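Local atomic coordinates of ATP-dependent DNA helicase (Mycobacterium smegmatis, PDB entry 5V9X), a protein that probably couples ATP hydrolysis to 3'-to-5' movement along single-stranded DNA, unwinding RNA:DNA hybrids as it tracks. Residues S104-L109 and L385-D390; R353-S358 and Q366-L371; D395-V400 and Q411-A416. One frame throughout, in Å; residues are numbered along the deposited sequence.

Contact 1: residues S104-L109 and L385-D390; sequences SPLKAL and LELGID. With ANP (phosphoaminophosphonic acid-adenylate ester), chain C; nucleotides of chain B.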
loop_
_atom_site.group_PDB
_atom_site.type_symbol
_atom_site.label_atom_id
_atom_site.label_comp_id
_atom_site.label_asym_id
_atom_site.label_seq_id
_atom_site.Cartn_x
_atom_site.Cartn_y
_atom_site.Cartn_z
ATOM N N SER A 104 -0.103 7.717 12.604
ATOM C CA SER A 104 -0.712 6.528 12.033
ATOM C C SER A 104 -1.086 6.768 10.576
ATOM O O SER A 104 -1.628 7.826 10.243
ATOM C CB SER A 104 -1.970 6.117 12.810
ATOM O OG SER A 104 -2.664 5.079 12.134
ATOM N N PRO A 105 -0.815 5.808 9.687
ATOM C CA PRO A 105 -1.236 5.973 8.287
ATOM C C PRO A 105 -2.736 5.843 8.086
ATOM O O PRO A 105 -3.243 6.285 7.047
ATOM C CB PRO A 105 -0.476 4.860 7.555
ATOM C CG PRO A 105 -0.229 3.823 8.604
ATOM C CD PRO A 105 -0.055 4.565 9.904
ATOM N N LEU A 106 -3.462 5.262 9.039
ATOM C CA LEU A 106 -4.902 5.072 8.940
ATOM C C LEU A 106 -5.613 5.852 10.039
ATOM O O LEU A 106 -5.152 5.886 11.186
ATOM C CB LEU A 106 -5.268 3.587 9.038
ATOM C CG LEU A 106 -4.824 2.695 7.877
ATOM C CD1 LEU A 106 -5.069 1.237 8.205
ATOM C CD2 LEU A 106 -5.554 3.085 6.605
ATOM N N LYS A 107 -6.739 6.475 9.682
ATOM C CA LYS A 107 -7.514 7.230 10.664
ATOM C C LYS A 107 -8.107 6.314 11.727
ATOM O O LYS A 107 -8.057 6.623 12.924
ATOM C CB LYS A 107 -8.622 8.022 9.969
ATOM C CG LYS A 107 -8.131 9.161 9.101
ATOM C CD LYS A 107 -9.285 10.012 8.593
ATOM C CE LYS A 107 -10.219 9.212 7.701
ATOM N NZ LYS A 107 -11.280 10.071 7.105
ATOM N N ALA A 108 -8.685 5.185 11.305
ATOM C CA ALA A 108 -9.312 4.262 12.247
ATOM C C ALA A 108 -8.338 3.833 13.337
ATOM O O ALA A 108 -8.687 3.804 14.524
ATOM C CB ALA A 108 -9.850 3.043 11.502
ATOM N N LEU A 109 -7.104 3.500 12.950
ATOM C CA LEU A 109 -6.086 3.161 13.939
ATOM C C LEU A 109 -5.810 4.334 14.874
ATOM O O LEU A 109 -5.669 4.145 16.089
ATOM C CB LEU A 109 -4.799 2.723 13.238
ATOM C CG LEU A 109 -3.576 2.541 14.137
ATOM C CD1 LEU A 109 -3.889 1.583 15.273
ATOM C CD2 LEU A 109 -2.382 2.048 13.334
ATOM N N LEU A 385 -9.255 -0.670 7.693
ATOM C CA LEU A 385 -9.122 -1.393 8.953
ATOM C C LEU A 385 -8.015 -2.439 8.890
ATOM O O LEU A 385 -8.031 -3.400 9.667
ATOM C CB LEU A 385 -10.446 -2.056 9.336
ATOM C CG LEU A 385 -11.686 -1.173 9.465
ATOM C CD1 LEU A 385 -12.860 -1.991 9.981
ATOM C CD2 LEU A 385 -11.409 0.005 10.375
ATOM N N GLU A 386 -7.052 -2.272 7.979
ATOM C CA GLU A 386 -6.037 -3.300 7.777
ATOM C C GLU A 386 -5.049 -3.363 8.933
ATOM O O GLU A 386 -4.528 -4.441 9.241
ATOM C CB GLU A 386 -5.297 -3.052 6.459
ATOM C CG GLU A 386 -4.066 -3.933 6.251
ATOM C CD GLU A 386 -3.406 -3.729 4.899
ATOM O OE1 GLU A 386 -4.128 -3.485 3.910
ATOM O OE2 GLU A 386 -2.161 -3.814 4.827
ATOM N N LEU A 387 -4.793 -2.242 9.596
ATOM C CA LEU A 387 -3.645 -2.116 10.479
ATOM C C LEU A 387 -4.056 -1.720 11.890
ATOM O O LEU A 387 -4.996 -0.943 12.084
ATOM C CB LEU A 387 -2.659 -1.079 9.930
ATOM C CG LEU A 387 -2.136 -1.355 8.521
ATOM C CD1 LEU A 387 -1.575 -0.085 7.905
ATOM C CD2 LEU A 387 -1.080 -2.445 8.560
ATOM N N GLY A 388 -3.344 -2.276 12.870
ATOM C CA GLY A 388 -3.281 -1.709 14.202
ATOM C C GLY A 388 -4.458 -1.899 15.132
ATOM O O GLY A 388 -4.247 -2.102 16.333
ATOM N N ILE A 389 -5.688 -1.827 14.614
ATOM C CA ILE A 389 -6.868 -1.814 15.474
ATOM C C ILE A 389 -6.873 -3.040 16.376
ATOM O O ILE A 389 -6.414 -4.124 15.992
ATOM C CB ILE A 389 -8.162 -1.740 14.645
ATOM C CG1 ILE A 389 -8.274 -2.946 13.709
ATOM C CG2 ILE A 389 -8.227 -0.433 13.873
ATOM C CD1 ILE A 389 -9.633 -3.104 13.081
ATOM N N ASP A 390 -7.380 -2.864 17.594
ATOM C CA ASP A 390 -7.380 -3.900 18.626
ATOM C C ASP A 390 -8.825 -4.157 19.047
ATOM O O ASP A 390 -9.287 -3.683 20.088
ATOM C CB ASP A 390 -6.505 -3.480 19.804
ATOM C CG ASP A 390 -6.577 -4.455 20.953
ATOM O OD1 ASP A 390 -6.343 -5.662 20.725
ATOM O OD2 ASP A 390 -6.871 -4.015 22.085
HETATM P PG ANP C . -0.522 -4.857 15.797
HETATM O O1G ANP C . -1.617 -5.421 14.949
HETATM O O2G ANP C . -0.540 -3.284 15.712
HETATM O O3G ANP C . 0.879 -5.398 15.292
HETATM P PB ANP C . 0.375 -4.689 18.409
HETATM O O1B ANP C . 0.467 -3.147 18.224
HETATM O O2B ANP C . 1.700 -5.312 18.133
HETATM N N3B ANP C . -0.785 -5.334 17.394
HETATM P PA ANP C . -1.160 -4.145 20.581
HETATM O O1A ANP C . -2.265 -3.745 19.673
HETATM O O2A ANP C . -0.421 -2.966 21.211
HETATM O O3A ANP C . -0.037 -5.009 19.870
HETATM O "O5'" ANP C . -1.715 -5.109 21.706
HETATM C "C5'" ANP C . -2.478 -6.343 21.492
HETATM C "C4'" ANP C . -3.464 -6.512 22.622
HETATM O "O4'" ANP C . -2.806 -7.062 23.793
HETATM C "C3'" ANP C . -4.075 -5.201 23.098
HETATM O "O3'" ANP C . -5.340 -5.460 23.685
HETATM C "C2'" ANP C . -3.089 -4.756 24.179
HETATM O "O2'" ANP C . -3.553 -3.643 24.960
HETATM C "C1'" ANP C . -2.794 -6.104 24.844
HETATM N N9 ANP C . -1.503 -6.215 25.531
HETATM C C8 ANP C . -0.437 -5.355 25.493
HETATM N N7 ANP C . 0.593 -5.747 26.207
HETATM C C5 ANP C . 0.169 -6.943 26.764
HETATM C C6 ANP C . 0.796 -7.862 27.626
HETATM N N6 ANP C . 2.036 -7.710 28.095
HETATM N N1 ANP C . 0.092 -8.959 27.994
HETATM C C2 ANP C . -1.148 -9.116 27.523
HETATM N N3 ANP C . -1.841 -8.317 26.708
HETATM C C4 ANP C . -1.121 -7.243 26.359
ATOM P P DG B 9 -7.597 6.535 5.676
ATOM O OP1 DG B 9 -7.544 6.192 7.114
ATOM O OP2 DG B 9 -8.881 6.467 4.940
ATOM O "O5'" DG B 9 -6.994 7.994 5.478
ATOM C "C5'" DG B 9 -5.636 8.245 5.815
ATOM C "C4'" DG B 9 -5.215 9.628 5.361
ATOM O "O4'" DG B 9 -5.101 9.647 3.916
ATOM C "C3'" DG B 9 -6.180 10.747 5.733
ATOM O "O3'" DG B 9 -5.452 11.892 6.144
ATOM C "C2'" DG B 9 -6.952 10.999 4.439
ATOM C "C1'" DG B 9 -5.916 10.664 3.375
ATOM N N9 DG B 9 -6.502 10.159 2.137
ATOM C C8 DG B 9 -7.286 9.041 1.993
ATOM N N7 DG B 9 -7.666 8.828 0.765
ATOM C C5 DG B 9 -7.094 9.867 0.046
ATOM C C6 DG B 9 -7.159 10.157 -1.335
ATOM O O6 DG B 9 -7.754 9.533 -2.223
ATOM N N1 DG B 9 -6.437 11.304 -1.655
ATOM C C2 DG B 9 -5.740 12.073 -0.752
ATOM N N2 DG B 9 -5.103 13.145 -1.250
ATOM N N3 DG B 9 -5.672 11.810 0.549
ATOM C C4 DG B 9 -6.372 10.696 0.874
#
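Leu106 reaches across to Leu387 while its other methyl faces the DNA. Its CB lies 4.0 Å from OP1 of DG9 of chain B. A chi1 of -68° sets CG anti to the carbonyl carbon, and chi2 (172°) then parts the methyls: CD2 turns to the same phosphate oxygen, whereas CD1 meets CD1 of Leu387 at 3.7 Å, the two side chains crossing at about a right angle. The CG of Pro105 touches that Leu387 methyl as well. Further along, the CB of Ala108 packs on CD2 of Leu385 at 3.6 Å. Leu109, its CG anti to the backbone N, lays CD1 over the backbone of Gly388, 3.5 Å from its CA. No hydrogen bond crosses between 104-109 and 385-390, so the contact rests on van der Waals packing, partly of side chains on backbone.

Two polar groups of the segments bind the DNA and the nucleotide. The backbone N of Lys107, next after the helix N-cap residue Leu106, donates an almost straight bond (175°) to OP1 of DG9 of chain B, 2.7 Å away. At the other end, O3' of the ATP analogue donates to OD2 of Asp390 at 2.6 Å, and His418 bonds the other carboxylate oxygen. Sequence and position fit motifs Ia and V of a superfamily 2 helicase, meeting in the cleft between two RecA-like domains with DNA on one flank and nucleotide on the other.

Contact 2: residues R353-S358 and Q366-L371; sequences RAHHGS and QVEDDL. With nucleotides of chain B.
His355 and Glu368 make the straighter of two polar links between strand and helix: NE2 of His355 donates to OE2 of Glu368 over 3.0 Å at an N-H...O angle of 153°. The carboxylate receives it on the lone pair anti to its other oxygen, and the acceptor lies slightly out of the imidazole plane. The ring is carried toward the helix because its CG stands anti to the backbone N (chi1 -166°). Its opposite nitrogen, ND1, is bonded to Ser384, so both ring nitrogens are engaged and the rotation of the ring is fixed. The second link is a salt bridge, with NH2 of Arg353 2.6 Å from OD2 of Asp370. Its hydrogen-bond component is weak, since the N-H points well aside of the oxygen, although the carboxylate sits at the guanidinium edge.

Val367 fills the space between these pairs. Its CG2 lies over one face of the Arg353 guanidinium, offset toward the rim and 3.7 Å from NH1, and is equally close to the backbone O of Ala354. The other branch, CG1, approaches His355 obliquely at 4.0 Å from CD2. Beyond the strand, the backbone N of Gly357 donates to OP1 of DT8 of chain B at 2.6 Å, so the loop following the strand holds the DNA backbone.

Strand 352-355 is an outermost strand of its parallel sheet and bonds to Val380 of strand 378-381. The short segments of strand and helix run at 116° to each other, within a beta-alpha-beta unit. Val367 and Leu371 also rest on Val379, while Glu368 touches helix 107-116 and Ala354 faces helix 300-318.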
loop_
_atom_site.group_PDB
_atom_site.type_symbol
_atom_site.label_atom_id
_atom_site.label_comp_id
_atom_site.label_asym_id
_atom_site.label_seq_id
_atom_site.Cartn_x
_atom_site.Cartn_y
_atom_site.Cartn_z
ATOM N N ARG A 353 -22.110 -4.182 8.170
ATOM C CA ARG A 353 -22.077 -2.771 7.815
ATOM C C ARG A 353 -20.731 -2.451 7.180
ATOM O O ARG A 353 -19.725 -3.119 7.445
ATOM C CB ARG A 353 -22.334 -1.869 9.028
ATOM C CG ARG A 353 -23.808 -1.625 9.310
ATOM C CD ARG A 353 -24.000 -0.461 10.259
ATOM N NE ARG A 353 -23.679 -0.818 11.637
ATOM C CZ ARG A 353 -23.367 0.065 12.579
ATOM N NH1 ARG A 353 -23.321 1.358 12.288
ATOM N NH2 ARG A 353 -23.092 -0.345 13.810
ATOM N N ALA A 354 -20.723 -1.420 6.341
ATOM C CA ALA A 354 -19.546 -1.068 5.561
ATOM C C ALA A 354 -18.641 -0.102 6.316
ATOM O O ALA A 354 -19.095 0.710 7.126
ATOM C CB ALA A 354 -19.959 -0.448 4.225
ATOM N N HIS A 355 -17.341 -0.202 6.037
ATOM C CA HIS A 355 -16.355 0.756 6.524
ATOM C C HIS A 355 -15.323 0.969 5.429
ATOM O O HIS A 355 -14.626 0.025 5.045
ATOM C CB HIS A 355 -15.676 0.273 7.810
ATOM C CG HIS A 355 -14.919 1.345 8.531
ATOM N ND1 HIS A 355 -13.640 1.722 8.179
ATOM C CD2 HIS A 355 -15.263 2.127 9.582
ATOM C CE1 HIS A 355 -13.229 2.687 8.983
ATOM N NE2 HIS A 355 -14.196 2.951 9.843
ATOM N N HIS A 356 -15.233 2.194 4.923
ATOM C CA HIS A 356 -14.216 2.563 3.942
ATOM C C HIS A 356 -14.171 4.085 3.853
ATOM O O HIS A 356 -14.931 4.790 4.526
ATOM C CB HIS A 356 -14.481 1.919 2.577
ATOM C CG HIS A 356 -15.838 2.209 2.017
ATOM N ND1 HIS A 356 -16.140 3.384 1.364
ATOM C CD2 HIS A 356 -16.970 1.466 1.999
ATOM C CE1 HIS A 356 -17.402 3.356 0.971
ATOM N NE2 HIS A 356 -17.928 2.202 1.344
ATOM N N GLY A 357 -13.270 4.584 3.002
ATOM C CA GLY A 357 -13.005 6.013 2.952
ATOM C C GLY A 357 -14.202 6.855 2.553
ATOM O O GLY A 357 -14.325 8.004 2.987
ATOM N N SER A 358 -15.092 6.311 1.726
ATOM C CA SER A 358 -16.244 7.077 1.265
ATOM C C SER A 358 -17.417 7.041 2.238
ATOM O O SER A 358 -18.400 7.757 2.023
ATOM C CB SER A 358 -16.692 6.577 -0.109
ATOM O OG SER A 358 -15.720 6.884 -1.095
ATOM N N GLN A 366 -19.643 5.008 14.305
ATOM C CA GLN A 366 -20.557 4.037 14.897
ATOM C C GLN A 366 -20.156 2.607 14.559
ATOM O O GLN A 366 -20.383 1.694 15.363
ATOM C CB GLN A 366 -21.991 4.308 14.437
ATOM C CG GLN A 366 -22.538 5.665 14.855
ATOM C CD GLN A 366 -22.673 5.815 16.362
ATOM O OE1 GLN A 366 -22.653 4.831 17.105
ATOM N NE2 GLN A 366 -22.815 7.055 16.820
ATOM N N VAL A 367 -19.563 2.391 13.383
ATOM C CA VAL A 367 -19.116 1.052 13.013
ATOM C C VAL A 367 -17.942 0.620 13.884
ATOM O O VAL A 367 -17.884 -0.524 14.348
ATOM C CB VAL A 367 -18.767 1.005 11.514
ATOM C CG1 VAL A 367 -18.035 -0.282 11.172
ATOM C CG2 VAL A 367 -20.029 1.131 10.674
ATOM N N GLU A 368 -16.995 1.530 14.129
ATOM C CA GLU A 368 -15.863 1.206 14.990
ATOM C C GLU A 368 -16.305 0.988 16.432
ATOM O O GLU A 368 -15.791 0.097 17.116
ATOM C CB GLU A 368 -14.814 2.316 14.920
ATOM C CG GLU A 368 -14.221 2.535 13.540
ATOM C CD GLU A 368 -13.470 3.847 13.432
ATOM O OE1 GLU A 368 -12.948 4.328 14.461
ATOM O OE2 GLU A 368 -13.410 4.403 12.315
ATOM N N ASP A 369 -17.255 1.794 16.913
ATOM C CA ASP A 369 -17.701 1.666 18.297
ATOM C C ASP A 369 -18.467 0.365 18.506
ATOM O O ASP A 369 -18.218 -0.363 19.475
ATOM C CB ASP A 369 -18.555 2.873 18.686
ATOM C CG ASP A 369 -18.737 3.001 20.190
ATOM O OD1 ASP A 369 -19.227 2.042 20.825
ATOM O OD2 ASP A 369 -18.381 4.067 20.740
ATOM N N ASP A 370 -19.407 0.056 17.608
ATOM C CA ASP A 370 -20.164 -1.185 17.730
ATOM C C ASP A 370 -19.302 -2.416 17.479
ATOM O O ASP A 370 -19.641 -3.503 17.960
ATOM C CB ASP A 370 -21.358 -1.171 16.776
ATOM C CG ASP A 370 -22.417 -0.170 17.188
ATOM O OD1 ASP A 370 -22.390 0.274 18.355
ATOM O OD2 ASP A 370 -23.277 0.173 16.349
ATOM N N LEU A 371 -18.202 -2.272 16.737
ATOM C CA LEU A 371 -17.251 -3.367 16.591
ATOM C C LEU A 371 -16.395 -3.521 17.840
ATOM O O LEU A 371 -16.109 -4.647 18.267
ATOM C CB LEU A 371 -16.365 -3.134 15.367
ATOM C CG LEU A 371 -15.349 -4.217 15.004
ATOM C CD1 LEU A 371 -16.055 -5.516 14.654
ATOM C CD2 LEU A 371 -14.473 -3.755 13.854
ATOM P P DT B 8 -10.125 3.654 1.436
ATOM O OP1 DT B 8 -11.098 3.264 2.477
ATOM O OP2 DT B 8 -10.528 4.612 0.384
ATOM O "O5'" DT B 8 -8.807 4.219 2.142
ATOM C "C5'" DT B 8 -8.032 3.371 2.983
ATOM C "C4'" DT B 8 -6.639 3.940 3.187
ATOM O "O4'" DT B 8 -5.874 3.812 1.976
ATOM C "C3'" DT B 8 -6.598 5.424 3.519
ATOM O "O3'" DT B 8 -6.539 5.588 4.925
ATOM C "C2'" DT B 8 -5.310 5.931 2.835
ATOM C "C1'" DT B 8 -4.810 4.724 2.034
ATOM N N1 DT B 8 -4.396 5.054 0.640
ATOM C C2 DT B 8 -3.073 4.928 0.285
ATOM O O2 DT B 8 -2.209 4.554 1.056
ATOM N N3 DT B 8 -2.796 5.254 -1.015
ATOM C C4 DT B 8 -3.692 5.687 -1.977
ATOM O O4 DT B 8 -3.344 5.957 -3.123
ATOM C C5 DT B 8 -5.063 5.799 -1.538
ATOM C C7 DT B 8 -6.124 6.258 -2.492
ATOM C C6 DT B 8 -5.344 5.481 -0.266
#

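Contact 3: residues D395-V400 and Q411-A416; sequences DLVIQV and QRVGRA. With ANP (phosphoaminophosphonic acid-adenylate ester), chain C.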
loop_
_atom_site.group_PDB
_atom_site.type_symbol
_atom_site.label_atom_id
_atom_site.label_comp_id
_atom_site.label_asym_id
_atom_site.label_seq_id
_atom_site.Cartn_x
_atom_site.Cartn_y
_atom_site.Cartn_z
ATOM N N ASP A 395 -12.936 -12.587 16.197
ATOM C CA ASP A 395 -12.254 -13.877 16.176
ATOM C C ASP A 395 -12.287 -14.515 14.791
ATOM O O ASP A 395 -12.127 -15.734 14.669
ATOM C CB ASP A 395 -12.841 -14.826 17.226
ATOM C CG ASP A 395 -14.336 -15.050 17.059
ATOM O OD1 ASP A 395 -14.971 -14.344 16.250
ATOM O OD2 ASP A 395 -14.877 -15.942 17.750
ATOM N N LEU A 396 -12.484 -13.713 13.745
ATOM C CA LEU A 396 -12.457 -14.208 12.374
ATOM C C LEU A 396 -12.204 -13.041 11.432
ATOM O O LEU A 396 -12.833 -11.987 11.566
ATOM C CB LEU A 396 -13.773 -14.904 12.005
ATOM C CG LEU A 396 -13.850 -15.477 10.586
ATOM C CD1 LEU A 396 -13.048 -16.765 10.479
ATOM C CD2 LEU A 396 -15.293 -15.698 10.154
ATOM N N VAL A 397 -11.280 -13.228 10.494
ATOM C CA VAL A 397 -11.096 -12.324 9.365
ATOM C C VAL A 397 -11.285 -13.129 8.089
ATOM O O VAL A 397 -10.688 -14.200 7.931
ATOM C CB VAL A 397 -9.714 -11.644 9.379
ATOM C CG1 VAL A 397 -9.450 -10.958 8.044
ATOM C CG2 VAL A 397 -9.622 -10.637 10.515
ATOM N N ILE A 398 -12.123 -12.625 7.192
ATOM C CA ILE A 398 -12.347 -13.237 5.890
ATOM C C ILE A 398 -11.772 -12.309 4.830
ATOM O O ILE A 398 -12.049 -11.103 4.835
ATOM C CB ILE A 398 -13.838 -13.509 5.639
ATOM C CG1 ILE A 398 -14.387 -14.485 6.681
ATOM C CG2 ILE A 398 -14.043 -14.053 4.240
ATOM C CD1 ILE A 398 -15.862 -14.772 6.521
ATOM N N GLN A 399 -10.968 -12.867 3.930
ATOM C CA GLN A 399 -10.349 -12.117 2.844
ATOM C C GLN A 399 -10.972 -12.576 1.533
ATOM O O GLN A 399 -10.798 -13.729 1.128
ATOM C CB GLN A 399 -8.835 -12.314 2.832
ATOM C CG GLN A 399 -8.138 -11.688 1.634
ATOM C CD GLN A 399 -8.293 -10.182 1.595
ATOM O OE1 GLN A 399 -8.204 -9.514 2.626
ATOM N NE2 GLN A 399 -8.532 -9.638 0.406
ATOM N N VAL A 400 -11.702 -11.677 0.880
ATOM C CA VAL A 400 -12.296 -11.952 -0.424
ATOM C C VAL A 400 -11.283 -11.559 -1.490
ATOM O O VAL A 400 -10.807 -10.419 -1.507
ATOM C CB VAL A 400 -13.621 -11.195 -0.603
ATOM C CG1 VAL A 400 -13.956 -11.035 -2.077
ATOM C CG2 VAL A 400 -14.741 -11.935 0.111
ATOM N N GLN A 411 -1.263 -8.631 8.002
ATOM C CA GLN A 411 -1.808 -7.536 8.796
ATOM C C GLN A 411 -3.324 -7.642 8.925
ATOM O O GLN A 411 -3.875 -7.413 10.008
ATOM C CB GLN A 411 -1.410 -6.196 8.176
ATOM C CG GLN A 411 0.073 -5.873 8.297
ATOM C CD GLN A 411 0.480 -5.486 9.710
ATOM O OE1 GLN A 411 -0.339 -5.487 10.633
ATOM N NE2 GLN A 411 1.754 -5.147 9.884
ATOM N N ARG A 412 -4.007 -8.002 7.838
ATOM C CA ARG A 412 -5.463 -8.099 7.865
ATOM C C ARG A 412 -5.922 -9.228 8.781
ATOM O O ARG A 412 -6.730 -9.018 9.691
ATOM C CB ARG A 412 -6.000 -8.289 6.444
ATOM C CG ARG A 412 -5.880 -7.043 5.580
ATOM C CD ARG A 412 -6.502 -7.235 4.210
ATOM N NE ARG A 412 -6.223 -6.102 3.334
ATOM C CZ ARG A 412 -6.678 -5.983 2.091
ATOM N NH1 ARG A 412 -7.445 -6.931 1.569
ATOM N NH2 ARG A 412 -6.367 -4.915 1.369
ATOM N N VAL A 413 -5.412 -10.443 8.552
ATOM C CA VAL A 413 -5.787 -11.575 9.397
ATOM C C VAL A 413 -5.396 -11.318 10.846
ATOM O O VAL A 413 -6.043 -11.823 11.773
ATOM C CB VAL A 413 -5.156 -12.875 8.854
ATOM C CG1 VAL A 413 -5.410 -14.045 9.798
ATOM C CG2 VAL A 413 -5.702 -13.187 7.465
ATOM N N GLY A 414 -4.359 -10.508 11.070
ATOM C CA GLY A 414 -3.940 -10.177 12.421
ATOM C C GLY A 414 -5.000 -9.484 13.254
ATOM O O GLY A 414 -4.913 -9.506 14.486
ATOM N N ARG A 415 -6.000 -8.866 12.614
ATOM C CA ARG A 415 -7.072 -8.220 13.365
ATOM C C ARG A 415 -7.833 -9.220 14.226
ATOM O O ARG A 415 -8.348 -8.858 15.290
ATOM C CB ARG A 415 -8.046 -7.510 12.420
ATOM C CG ARG A 415 -7.433 -6.454 11.505
ATOM C CD ARG A 415 -6.449 -5.567 12.238
ATOM N NE ARG A 415 -5.080 -6.043 12.079
ATOM C CZ ARG A 415 -4.088 -5.752 12.911
ATOM N NH1 ARG A 415 -4.313 -4.992 13.973
ATOM N NH2 ARG A 415 -2.873 -6.230 12.685
ATOM N N ALA A 416 -7.917 -10.471 13.786
ATOM C CA ALA A 416 -8.571 -11.508 14.568
ATOM C C ALA A 416 -7.633 -12.041 15.646
ATOM O O ALA A 416 -6.411 -12.076 15.473
ATOM C CB ALA A 416 -9.036 -12.651 13.663
HETATM P PG ANP C . -0.522 -4.857 15.797
HETATM O O1G ANP C . -1.617 -5.421 14.949
HETATM O O2G ANP C . -0.540 -3.284 15.712
HETATM O O3G ANP C . 0.879 -5.398 15.292
HETATM P PB ANP C . 0.375 -4.689 18.409
HETATM O O1B ANP C . 0.467 -3.147 18.224
HETATM O O2B ANP C . 1.700 -5.312 18.133
HETATM N N3B ANP C . -0.785 -5.334 17.394
HETATM P PA ANP C . -1.160 -4.145 20.581
HETATM O O1A ANP C . -2.265 -3.745 19.673
HETATM O O2A ANP C . -0.421 -2.966 21.211
HETATM O O3A ANP C . -0.037 -5.009 19.870
HETATM O "O5'" ANP C . -1.715 -5.109 21.706
HETATM C "C5'" ANP C . -2.478 -6.343 21.492
HETATM C "C4'" ANP C . -3.464 -6.512 22.622
HETATM O "O4'" ANP C . -2.806 -7.062 23.793
HETATM C "C3'" ANP C . -4.075 -5.201 23.098
HETATM O "O3'" ANP C . -5.340 -5.460 23.685
HETATM C "C2'" ANP C . -3.089 -4.756 24.179
HETATM O "O2'" ANP C . -3.553 -3.643 24.960
HETATM C "C1'" ANP C . -2.794 -6.104 24.844
HETATM N N9 ANP C . -1.503 -6.215 25.531
HETATM C C8 ANP C . -0.437 -5.355 25.493
HETATM N N7 ANP C . 0.593 -5.747 26.207
HETATM C C5 ANP C . 0.169 -6.943 26.764
HETATM C C6 ANP C . 0.796 -7.862 27.626
HETATM N N6 ANP C . 2.036 -7.710 28.095
HETATM N N1 ANP C . 0.092 -8.959 27.994
HETATM C C2 ANP C . -1.148 -9.116 27.523
HETATM N N3 ANP C . -1.841 -8.317 26.708
HETATM C C4 ANP C . -1.121 -7.243 26.359
#
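Asp395 and Leu396 meet Ala416 through their backbone: the CB of Ala416 lies 3.9 Å from C of Asp395 and 3.6 Å from N of Leu396. Both strand side chains start out away from the helix. Val397 turns the other way and carries most of the packing. Its CG2 reaches O of Arg412 at 3.4 Å and also touches CB of Arg415 and CB of Ala416, fitting against the type I turn from Val413 to Ala416. Its CG1 comes within 4.4 Å of CG2 of Val413.

Two residues on, Gln399 again points to the helix, its CG anti to the backbone N (chi1 174°). OE1 takes a bond from NH1 of Arg412, 2.9 Å away and 163° at the hydrogen; it lies in the guanidinium plane, while the amide plane is turned 36° from it. Asn298 OD1 accepts from both Arg412 NH1 and Gln399 NE2, tying the pair together.

Arg415, in the same turn, is held from within its own segment: NE and NH2 grip O of Gln411 side-on, in the guanidinium plane, and NH1 and NH2 reach O1G of the ATP analogue, NH2 at 2.7 Å. This is consistent with the arginine finger of helicase motif VI, here QRVGRA. Strand 394-400 lies between strands 292-296 and 424-429 of the parallel sheet. Helix 406-413 packs on the face to which Val397 and Gln399 point, with helix 276-288 on the face of Leu396 and Ile398.

From the N terminus, 104-109 comes first, in the first RecA-like domain, and waits until 385-390 for its partner: contact 1 closes a long loop joining the two domains. Within that loop the chain makes contact 2, a short closure at the edge strand of the second parallel sheet. Contact 3 follows in series, another local closure deeper in that sheet. None of the three cross. Contacts 1 and 2 touch where Leu385 CD2 lies 3.5 Å from His355 CE1. Contacts 1 and 3 share the nucleotide and meet through Ile389 O and Arg415 NH1. Contacts 2 and 3, about 8 Å apart at their nearest atoms, are related through their common sheet.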